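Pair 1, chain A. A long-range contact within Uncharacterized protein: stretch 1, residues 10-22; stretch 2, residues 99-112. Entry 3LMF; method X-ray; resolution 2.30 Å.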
# COMPACT_ATOMS: atom_id res chain seq x y z
N ASN A 10 24.71 -3.79 1.62
CA ASN A 10 24.10 -2.85 0.69
C ASN A 10 22.58 -2.97 0.67
O ASN A 10 21.87 -1.96 0.65
CB ASN A 10 24.64 -3.08 -0.72
CG ASN A 10 26.16 -3.02 -0.78
OD1 ASN A 10 26.78 -2.14 -0.19
ND2 ASN A 10 26.76 -3.97 -1.50
N LEU A 11 22.09 -4.20 0.67
CA LEU A 11 20.66 -4.47 0.64
C LEU A 11 19.98 -3.86 1.86
O LEU A 11 18.98 -3.16 1.74
CB LEU A 11 20.42 -5.98 0.60
CG LEU A 11 19.17 -6.50 -0.11
CD1 LEU A 11 19.24 -8.02 -0.21
CD2 LEU A 11 17.92 -6.06 0.62
N GLN A 12 20.55 -4.12 3.03
CA GLN A 12 19.99 -3.61 4.27
C GLN A 12 20.11 -2.09 4.35
O GLN A 12 19.26 -1.42 4.93
CB GLN A 12 20.71 -4.25 5.46
CG GLN A 12 19.86 -4.33 6.72
CD GLN A 12 18.56 -5.08 6.47
OE1 GLN A 12 18.56 -6.19 5.95
NE2 GLN A 12 17.45 -4.46 6.85
N ALA A 13 21.16 -1.55 3.75
CA ALA A 13 21.37 -0.11 3.75
C ALA A 13 20.32 0.57 2.89
O ALA A 13 19.82 1.64 3.23
CB ALA A 13 22.77 0.23 3.24
N CYS A 14 19.97 -0.03 1.75
CA CYS A 14 18.98 0.58 0.88
C CYS A 14 17.58 0.40 1.45
O CYS A 14 16.70 1.23 1.23
CB CYS A 14 19.04 -0.01 -0.52
SG CYS A 14 17.94 0.81 -1.70
N ILE A 15 17.37 -0.69 2.18
CA ILE A 15 16.08 -0.95 2.80
C ILE A 15 15.79 0.11 3.85
O ILE A 15 14.71 0.71 3.86
CB ILE A 15 16.04 -2.36 3.44
CG1 ILE A 15 15.74 -3.39 2.36
CG2 ILE A 15 15.00 -2.41 4.56
CD1 ILE A 15 15.77 -4.82 2.86
N ASP A 16 16.76 0.37 4.72
CA ASP A 16 16.57 1.38 5.76
C ASP A 16 16.43 2.78 5.18
O ASP A 16 15.69 3.60 5.72
CB ASP A 16 17.74 1.34 6.76
CG ASP A 16 17.80 0.04 7.54
OD1 ASP A 16 16.73 -0.57 7.75
OD2 ASP A 16 18.91 -0.36 7.95
N ALA A 17 17.12 3.04 4.08
CA ALA A 17 17.07 4.34 3.43
C ALA A 17 15.68 4.57 2.83
O ALA A 17 15.08 5.63 3.01
CB ALA A 17 18.13 4.42 2.34
N CYS A 18 15.16 3.57 2.11
CA CYS A 18 13.83 3.69 1.53
C CYS A 18 12.78 3.82 2.64
O CYS A 18 11.87 4.63 2.54
CB CYS A 18 13.50 2.47 0.67
SG CYS A 18 14.28 2.47 -0.96
N ASN A 19 12.93 3.01 3.69
CA ASN A 19 11.98 3.05 4.81
C ASN A 19 12.01 4.42 5.48
O ASN A 19 10.96 4.99 5.78
CB ASN A 19 12.32 1.94 5.83
CG ASN A 19 11.30 1.84 6.98
OD1 ASN A 19 10.10 1.84 6.77
ND2 ASN A 19 11.81 1.73 8.20
N HIS A 20 13.20 4.97 5.69
CA HIS A 20 13.33 6.28 6.32
C HIS A 20 12.74 7.38 5.45
O HIS A 20 11.99 8.24 5.93
CB HIS A 20 14.81 6.58 6.62
CG HIS A 20 15.03 7.89 7.31
ND1 HIS A 20 14.67 8.12 8.62
CD2 HIS A 20 15.56 9.06 6.86
CE1 HIS A 20 14.96 9.36 8.95
NE2 HIS A 20 15.50 9.95 7.90
N CYS A 21 13.07 7.36 4.16
CA CYS A 21 12.57 8.37 3.23
C CYS A 21 11.07 8.27 3.04
O CYS A 21 10.38 9.28 2.87
CB CYS A 21 13.28 8.23 1.87
SG CYS A 21 12.82 9.47 0.63
N TYR A 22 10.55 7.05 3.04
CA TYR A 22 9.11 6.88 2.89
C TYR A 22 8.40 7.50 4.10
O TYR A 22 7.47 8.28 3.95
CB TYR A 22 8.78 5.39 2.70
CG TYR A 22 7.63 4.86 3.51
CD1 TYR A 22 6.34 5.36 3.37
CD2 TYR A 22 7.83 3.80 4.38
CE1 TYR A 22 5.27 4.81 4.07
CE2 TYR A 22 6.78 3.24 5.08
CZ TYR A 22 5.50 3.74 4.93
OH TYR A 22 4.47 3.15 5.61
N GLN A 99 17.54 15.95 2.56
CA GLN A 99 18.57 15.01 2.99
C GLN A 99 18.22 13.54 2.76
O GLN A 99 19.00 12.80 2.16
CB GLN A 99 18.86 15.22 4.48
CG GLN A 99 19.80 14.20 5.10
CD GLN A 99 21.23 14.69 5.19
OE1 GLN A 99 21.87 15.00 4.18
NE2 GLN A 99 21.75 14.78 6.41
N THR A 100 17.06 13.13 3.24
CA THR A 100 16.63 11.75 3.11
C THR A 100 16.36 11.35 1.66
O THR A 100 16.65 10.23 1.26
CB THR A 100 15.38 11.46 3.98
OG1 THR A 100 15.16 10.05 4.02
CG2 THR A 100 14.15 12.15 3.40
N CYS A 101 15.83 12.27 0.86
CA CYS A 101 15.56 11.96 -0.53
C CYS A 101 16.85 11.77 -1.32
O CYS A 101 16.89 10.95 -2.24
CB CYS A 101 14.69 13.05 -1.17
SG CYS A 101 12.92 12.93 -0.73
N ARG A 102 17.91 12.51 -0.97
CA ARG A 102 19.19 12.38 -1.66
C ARG A 102 19.87 11.05 -1.33
O ARG A 102 20.42 10.38 -2.21
CB ARG A 102 20.14 13.52 -1.28
CG ARG A 102 19.77 14.87 -1.86
CD ARG A 102 20.65 15.97 -1.28
NE ARG A 102 20.35 17.27 -1.87
CZ ARG A 102 20.87 18.42 -1.46
NH1 ARG A 102 20.54 19.56 -2.05
NH2 ARG A 102 21.73 18.43 -0.44
N GLN A 103 19.84 10.69 -0.05
CA GLN A 103 20.44 9.45 0.43
C GLN A 103 19.73 8.25 -0.20
O GLN A 103 20.37 7.38 -0.78
CB GLN A 103 20.34 9.34 1.95
CG GLN A 103 20.82 7.99 2.50
CD GLN A 103 20.52 7.78 3.98
OE1 GLN A 103 19.35 7.79 4.41
NE2 GLN A 103 21.57 7.57 4.78
N CYS A 104 18.41 8.22 -0.10
CA CYS A 104 17.65 7.12 -0.66
C CYS A 104 17.94 6.96 -2.15
O CYS A 104 18.14 5.85 -2.63
CB CYS A 104 16.15 7.35 -0.42
SG CYS A 104 15.08 6.03 -1.04
N ALA A 105 17.98 8.07 -2.88
CA ALA A 105 18.25 8.05 -4.32
C ALA A 105 19.61 7.41 -4.63
O ALA A 105 19.75 6.69 -5.62
CB ALA A 105 18.20 9.46 -4.89
N GLU A 106 20.59 7.69 -3.79
CA GLU A 106 21.93 7.15 -3.95
C GLU A 106 21.93 5.64 -3.73
O GLU A 106 22.51 4.89 -4.52
CB GLU A 106 22.90 7.83 -2.97
CG GLU A 106 24.28 7.20 -2.93
CD GLU A 106 25.25 7.90 -1.98
OE1 GLU A 106 26.33 7.33 -1.72
OE2 GLU A 106 24.94 9.02 -1.50
N HIS A 107 21.30 5.18 -2.65
CA HIS A 107 21.26 3.74 -2.40
C HIS A 107 20.46 3.02 -3.48
O HIS A 107 20.83 1.94 -3.91
CB HIS A 107 20.63 3.42 -1.03
CG HIS A 107 21.52 3.76 0.12
ND1 HIS A 107 21.41 4.94 0.82
CD2 HIS A 107 22.55 3.08 0.67
CE1 HIS A 107 22.34 4.98 1.76
NE2 HIS A 107 23.05 3.86 1.69
N CYS A 108 19.36 3.64 -3.91
CA CYS A 108 18.55 3.02 -4.94
C CYS A 108 19.33 2.91 -6.24
O CYS A 108 19.19 1.91 -6.95
CB CYS A 108 17.25 3.82 -5.13
SG CYS A 108 16.03 3.50 -3.81
N ARG A 109 20.14 3.92 -6.55
CA ARG A 109 20.94 3.86 -7.77
C ARG A 109 21.92 2.69 -7.68
O ARG A 109 22.18 2.01 -8.66
CB ARG A 109 21.70 5.18 -8.00
CG ARG A 109 20.97 6.14 -8.94
CD ARG A 109 21.84 7.33 -9.34
NE ARG A 109 22.18 8.17 -8.19
CZ ARG A 109 21.36 9.05 -7.63
NH1 ARG A 109 21.76 9.76 -6.59
NH2 ARG A 109 20.14 9.24 -8.13
N LYS A 110 22.45 2.45 -6.48
CA LYS A 110 23.38 1.34 -6.28
C LYS A 110 22.65 0.01 -6.51
O LYS A 110 23.21 -0.91 -7.10
CB LYS A 110 23.97 1.36 -4.88
CG LYS A 110 24.75 2.62 -4.57
CD LYS A 110 25.34 2.58 -3.17
CE LYS A 110 25.97 3.92 -2.82
NZ LYS A 110 26.96 4.32 -3.85
N MSE A 111 21.40 -0.09 -6.06
CA MSE A 111 20.64 -1.31 -6.25
C MSE A 111 20.32 -1.50 -7.73
O MSE A 111 20.42 -2.61 -8.25
CB MSE A 111 19.34 -1.30 -5.44
CG MSE A 111 19.53 -1.50 -3.94
SE MSE A 111 20.19 -3.13 -3.52
CE MSE A 111 18.99 -4.17 -4.30
N ALA A 112 19.95 -0.42 -8.40
CA ALA A 112 19.62 -0.50 -9.81
C ALA A 112 20.83 -0.91 -10.65
O ALA A 112 20.69 -1.60 -11.66
CB ALA A 112 19.09 0.85 -10.30
O HOH W 1 16.98 7.61 3.10

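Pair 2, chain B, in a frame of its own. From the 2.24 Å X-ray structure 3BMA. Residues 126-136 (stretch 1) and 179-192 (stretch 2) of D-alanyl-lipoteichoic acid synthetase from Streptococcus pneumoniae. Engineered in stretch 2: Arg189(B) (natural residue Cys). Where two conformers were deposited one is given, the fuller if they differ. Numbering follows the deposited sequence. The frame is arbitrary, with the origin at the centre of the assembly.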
# COMPACT_ATOMS: atom_id res chain seq x y z
N ASN B 126 16.06 -9.43 17.44
CA ASN B 126 14.64 -9.61 17.17
C ASN B 126 14.22 -8.93 15.86
O ASN B 126 15.05 -8.32 15.19
CB ASN B 126 13.77 -9.14 18.36
CG ASN B 126 13.90 -7.65 18.66
OD1 ASN B 126 14.47 -6.88 17.89
ND2 ASN B 126 13.35 -7.24 19.80
N GLY B 127 12.93 -9.04 15.52
CA GLY B 127 12.37 -8.41 14.32
C GLY B 127 12.27 -6.90 14.37
O GLY B 127 12.23 -6.24 13.34
N ASP B 128 12.21 -6.35 15.59
CA ASP B 128 12.21 -4.90 15.78
C ASP B 128 13.56 -4.31 15.40
O ASP B 128 13.62 -3.20 14.86
CB ASP B 128 11.83 -4.54 17.22
CG ASP B 128 11.74 -3.04 17.46
OD1 ASP B 128 11.33 -2.29 16.55
OD2 ASP B 128 12.10 -2.62 18.57
N GLN B 129 14.64 -5.06 15.64
CA GLN B 129 15.99 -4.66 15.23
C GLN B 129 16.19 -4.74 13.72
O GLN B 129 16.90 -3.91 13.15
CB GLN B 129 17.05 -5.52 15.92
CG GLN B 129 17.33 -5.12 17.36
CD GLN B 129 18.15 -6.14 18.10
OE1 GLN B 129 19.05 -6.76 17.54
NE2 GLN B 129 17.85 -6.32 19.39
N LEU B 130 15.59 -5.74 13.10
CA LEU B 130 15.63 -5.90 11.64
C LEU B 130 15.02 -4.69 10.96
O LEU B 130 15.65 -4.07 10.11
CB LEU B 130 14.86 -7.16 11.22
CG LEU B 130 15.35 -8.06 10.07
CD1 LEU B 130 14.27 -9.06 9.73
CD2 LEU B 130 15.78 -7.31 8.81
N THR B 131 13.79 -4.34 11.35
CA THR B 131 13.05 -3.23 10.72
C THR B 131 13.64 -1.86 11.04
O THR B 131 13.59 -0.96 10.19
CB THR B 131 11.55 -3.27 11.07
OG1 THR B 131 11.37 -3.53 12.47
CG2 THR B 131 10.83 -4.33 10.25
N SER B 132 14.21 -1.71 12.24
CA SER B 132 14.94 -0.49 12.64
C SER B 132 16.20 -0.30 11.81
O SER B 132 16.55 0.83 11.46
CB SER B 132 15.34 -0.56 14.11
OG SER B 132 14.20 -0.63 14.94
N PHE B 133 16.89 -1.41 11.53
CA PHE B 133 18.06 -1.40 10.66
C PHE B 133 17.69 -0.94 9.25
O PHE B 133 18.36 -0.07 8.69
CB PHE B 133 18.73 -2.78 10.64
CG PHE B 133 19.74 -2.95 9.53
CD1 PHE B 133 19.50 -3.85 8.49
CD2 PHE B 133 20.94 -2.24 9.54
CE1 PHE B 133 20.43 -4.01 7.48
CE2 PHE B 133 21.87 -2.40 8.52
CZ PHE B 133 21.62 -3.29 7.49
N LEU B 134 16.63 -1.51 8.68
CA LEU B 134 16.20 -1.18 7.31
C LEU B 134 15.63 0.24 7.20
O LEU B 134 15.71 0.86 6.14
CB LEU B 134 15.17 -2.20 6.80
CG LEU B 134 15.56 -3.67 6.65
CD1 LEU B 134 14.32 -4.54 6.52
CD2 LEU B 134 16.49 -3.90 5.47
N LYS B 135 15.06 0.75 8.29
CA LYS B 135 14.54 2.12 8.32
C LYS B 135 15.66 3.16 8.39
O LYS B 135 15.63 4.16 7.68
CB LYS B 135 13.58 2.32 9.50
CG LYS B 135 12.77 3.61 9.42
CD LYS B 135 12.21 3.99 10.78
CE LYS B 135 11.68 5.41 10.78
NZ LYS B 135 11.10 5.80 12.10
N HIS B 136 16.65 2.90 9.24
CA HIS B 136 17.69 3.89 9.54
C HIS B 136 18.96 3.76 8.71
O HIS B 136 19.88 4.56 8.88
CB HIS B 136 18.03 3.88 11.03
CG HIS B 136 16.89 4.32 11.90
ND1 HIS B 136 16.15 3.44 12.65
CD2 HIS B 136 16.35 5.54 12.10
CE1 HIS B 136 15.21 4.10 13.30
NE2 HIS B 136 15.30 5.38 12.98
N MET B 179 7.05 0.11 2.30
CA MET B 179 6.87 -1.12 3.06
C MET B 179 7.73 -1.17 4.33
O MET B 179 7.23 -1.53 5.40
CB MET B 179 7.13 -2.35 2.19
CG MET B 179 5.97 -2.72 1.26
SD MET B 179 4.46 -3.21 2.12
CE MET B 179 5.02 -4.69 2.94
N ILE B 180 8.99 -0.78 4.20
CA ILE B 180 9.93 -0.69 5.33
C ILE B 180 9.44 0.30 6.39
O ILE B 180 9.40 -0.03 7.58
CB ILE B 180 11.35 -0.29 4.85
CG1 ILE B 180 12.02 -1.46 4.14
CG2 ILE B 180 12.23 0.16 6.00
CD1 ILE B 180 13.22 -1.06 3.34
N GLU B 181 9.03 1.48 5.94
CA GLU B 181 8.59 2.56 6.83
C GLU B 181 7.30 2.24 7.56
O GLU B 181 7.13 2.62 8.73
CB GLU B 181 8.42 3.85 6.02
CG GLU B 181 9.72 4.55 5.68
CD GLU B 181 9.62 5.38 4.42
OE1 GLU B 181 10.63 5.49 3.70
OE2 GLU B 181 8.52 5.92 4.14
N LEU B 182 6.40 1.55 6.88
CA LEU B 182 5.14 1.13 7.49
C LEU B 182 5.52 0.13 8.58
O LEU B 182 5.24 0.35 9.76
CB LEU B 182 4.24 0.45 6.45
CG LEU B 182 2.86 -0.00 6.94
CD1 LEU B 182 2.69 -1.50 6.74
CD2 LEU B 182 2.66 0.37 8.40
N LEU B 183 6.16 -0.96 8.18
CA LEU B 183 6.36 -2.10 9.07
C LEU B 183 7.28 -1.82 10.25
O LEU B 183 7.12 -2.43 11.31
CB LEU B 183 6.85 -3.32 8.28
CG LEU B 183 5.94 -3.91 7.18
CD1 LEU B 183 6.69 -4.94 6.36
CD2 LEU B 183 4.64 -4.49 7.74
N ALA B 184 8.22 -0.89 10.07
CA ALA B 184 9.11 -0.45 11.14
C ALA B 184 8.36 0.37 12.18
O ALA B 184 8.61 0.23 13.37
CB ALA B 184 10.28 0.35 10.58
N ARG B 185 7.45 1.23 11.71
CA ARG B 185 6.58 2.01 12.59
C ARG B 185 5.65 1.10 13.37
O ARG B 185 5.41 1.33 14.55
CB ARG B 185 5.74 3.01 11.79
CG ARG B 185 6.39 4.36 11.58
CD ARG B 185 5.37 5.39 11.11
NE ARG B 185 4.72 4.99 9.86
CZ ARG B 185 5.21 5.21 8.64
NH1 ARG B 185 6.38 5.82 8.48
NH2 ARG B 185 4.55 4.80 7.58
N PHE B 186 5.12 0.08 12.70
CA PHE B 186 4.28 -0.90 13.35
C PHE B 186 5.05 -1.67 14.41
O PHE B 186 4.53 -1.88 15.52
CB PHE B 186 3.64 -1.87 12.35
CG PHE B 186 2.81 -2.94 13.00
CD1 PHE B 186 1.76 -2.60 13.86
CD2 PHE B 186 3.08 -4.28 12.78
CE1 PHE B 186 1.00 -3.57 14.48
CE2 PHE B 186 2.31 -5.27 13.39
CZ PHE B 186 1.27 -4.91 14.24
N ASN B 187 6.27 -2.07 14.08
CA ASN B 187 7.15 -2.76 15.02
C ASN B 187 7.57 -1.93 16.23
O ASN B 187 7.73 -2.48 17.32
CB ASN B 187 8.39 -3.32 14.32
CG ASN B 187 8.28 -4.79 14.02
OD1 ASN B 187 7.36 -5.47 14.48
ND2 ASN B 187 9.23 -5.30 13.25
N GLU B 188 7.77 -0.63 16.04
CA GLU B 188 8.08 0.24 17.17
C GLU B 188 6.87 0.52 18.07
O GLU B 188 7.02 0.58 19.29
CB GLU B 188 8.82 1.53 16.74
CG GLU B 188 7.97 2.64 16.15
CD GLU B 188 8.64 4.01 16.21
OE1 GLU B 188 8.26 4.89 15.41
OE2 GLU B 188 9.54 4.21 17.06
N ARG B 189 5.68 0.65 17.48
CA ARG B 189 4.43 0.84 18.25
C ARG B 189 4.06 -0.42 19.02
O ARG B 189 3.57 -0.34 20.15
CB ARG B 189 3.25 1.24 17.35
CG ARG B 189 3.35 2.63 16.75
CD ARG B 189 2.04 3.05 16.09
NE ARG B 189 2.24 3.71 14.80
CZ ARG B 189 2.56 4.99 14.63
NH1 ARG B 189 2.72 5.80 15.67
NH2 ARG B 189 2.71 5.48 13.40
N GLN B 190 4.30 -1.57 18.40
CA GLN B 190 4.05 -2.87 19.00
C GLN B 190 4.98 -3.10 20.18
O GLN B 190 4.52 -3.44 21.28
CB GLN B 190 4.28 -3.95 17.95
CG GLN B 190 3.42 -5.17 18.08
CD GLN B 190 3.53 -6.07 16.87
OE1 GLN B 190 2.57 -6.75 16.52
NE2 GLN B 190 4.70 -6.10 16.24
N ALA B 191 6.28 -2.90 19.95
CA ALA B 191 7.31 -3.11 20.97
C ALA B 191 7.16 -2.20 22.20
O ALA B 191 7.31 -2.67 23.33
CB ALA B 191 8.70 -2.96 20.37
N SER B 192 6.85 -0.92 21.97
CA SER B 192 6.72 0.04 23.06
C SER B 192 5.45 -0.15 23.88
O SER B 192 5.41 0.18 25.06
CB SER B 192 6.82 1.48 22.54
OG SER B 192 5.79 1.76 21.61
O HOH W 2 11.01 -1.17 13.93

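Both pairs set two helices against each other in a nearly antiparallel crossing, with axes approaching to 8.6 Å at 147° in pair 1 and to 8.7 Å at 138° in pair 2. The central backbones superpose to 0.3 Å, so the scaffold is effectively constant and the side chains are the variable.

The tightest crossing sits at Ala17(A) and Cys104(A), matched by Thr131(B) and Ala184(B), with CA atoms 5.0 and 4.8 Å apart. The rule here is small residues: all four point toward the partner helix, and in both pairs a backbone carbonyl meets a CB directly, Ala17(A) O lying 4.0 Å from Cys104(A) CB and Thr131(B) O 3.6 Å from Ala184(B) CB.

One step along, His107(A) matches Asn187(B), and both point inward. The histidine fills its space by packing: Ala13(A) O lies over one face of its ring, and its ND1 atom, 3.7 Å from Ala17(A) CB, donates to Gln103(A) O of its own helix at 3.1 Å. The asparagine instead reaches across, its ND2 donating to Thr131(B) OG1 at 2.9 Å and an almost straight angle. This is the direct hydrogen bond across pair 2; pair 1 has none. Beside them, Ala13(A) matches Gly127(B), so neither pair places bulk at this position.

Cys14(A) and Asp128(B) share the t rotamer, and their side-chain centres nearly coincide, yet their chemistry diverges. Cys14(A) SG packs 3.6 Å from CG of the selenomethionine Met111(A), which buries much more surface than its counterpart Ala191(B). In pair 2, water 2 donates to Thr131(B) OG1 at 2.8 Å and also lies 2.9 Å from Asp128(B) OD1 and 2.8 Å from Ala184(B) O, linking the two helices through polar atoms.

Pair 1 carries its apolar packing on sulfur. Cys18(A) SG lies 3.6 Å from Cys104(A) SG and 3.5 Å from Cys108(A) SG, contacts far longer than a disulfide bond. Its match, Ser132(B), points away and donates from OG to Asp128(B) O at 2.6 Å, within its own helix.

At the other end, Thr100(A) matches Ile180(B), both directed inward. Thr100(A) OG1 comes within 3.0 Å of His20(A) CD2, whereas Ile180(B) CG2 packs 3.9 Å from CB of Leu134(B), the match of His20(A). Cys21(A) points toward its partner and sets CB 3.8 Å from Cys104(A) CB; the longer Lys135(B) lies sideways, with CB 4.0 Å from Ala184(B) CB. The same backbone thus accepts a sulfur-lined seam or a mixed one.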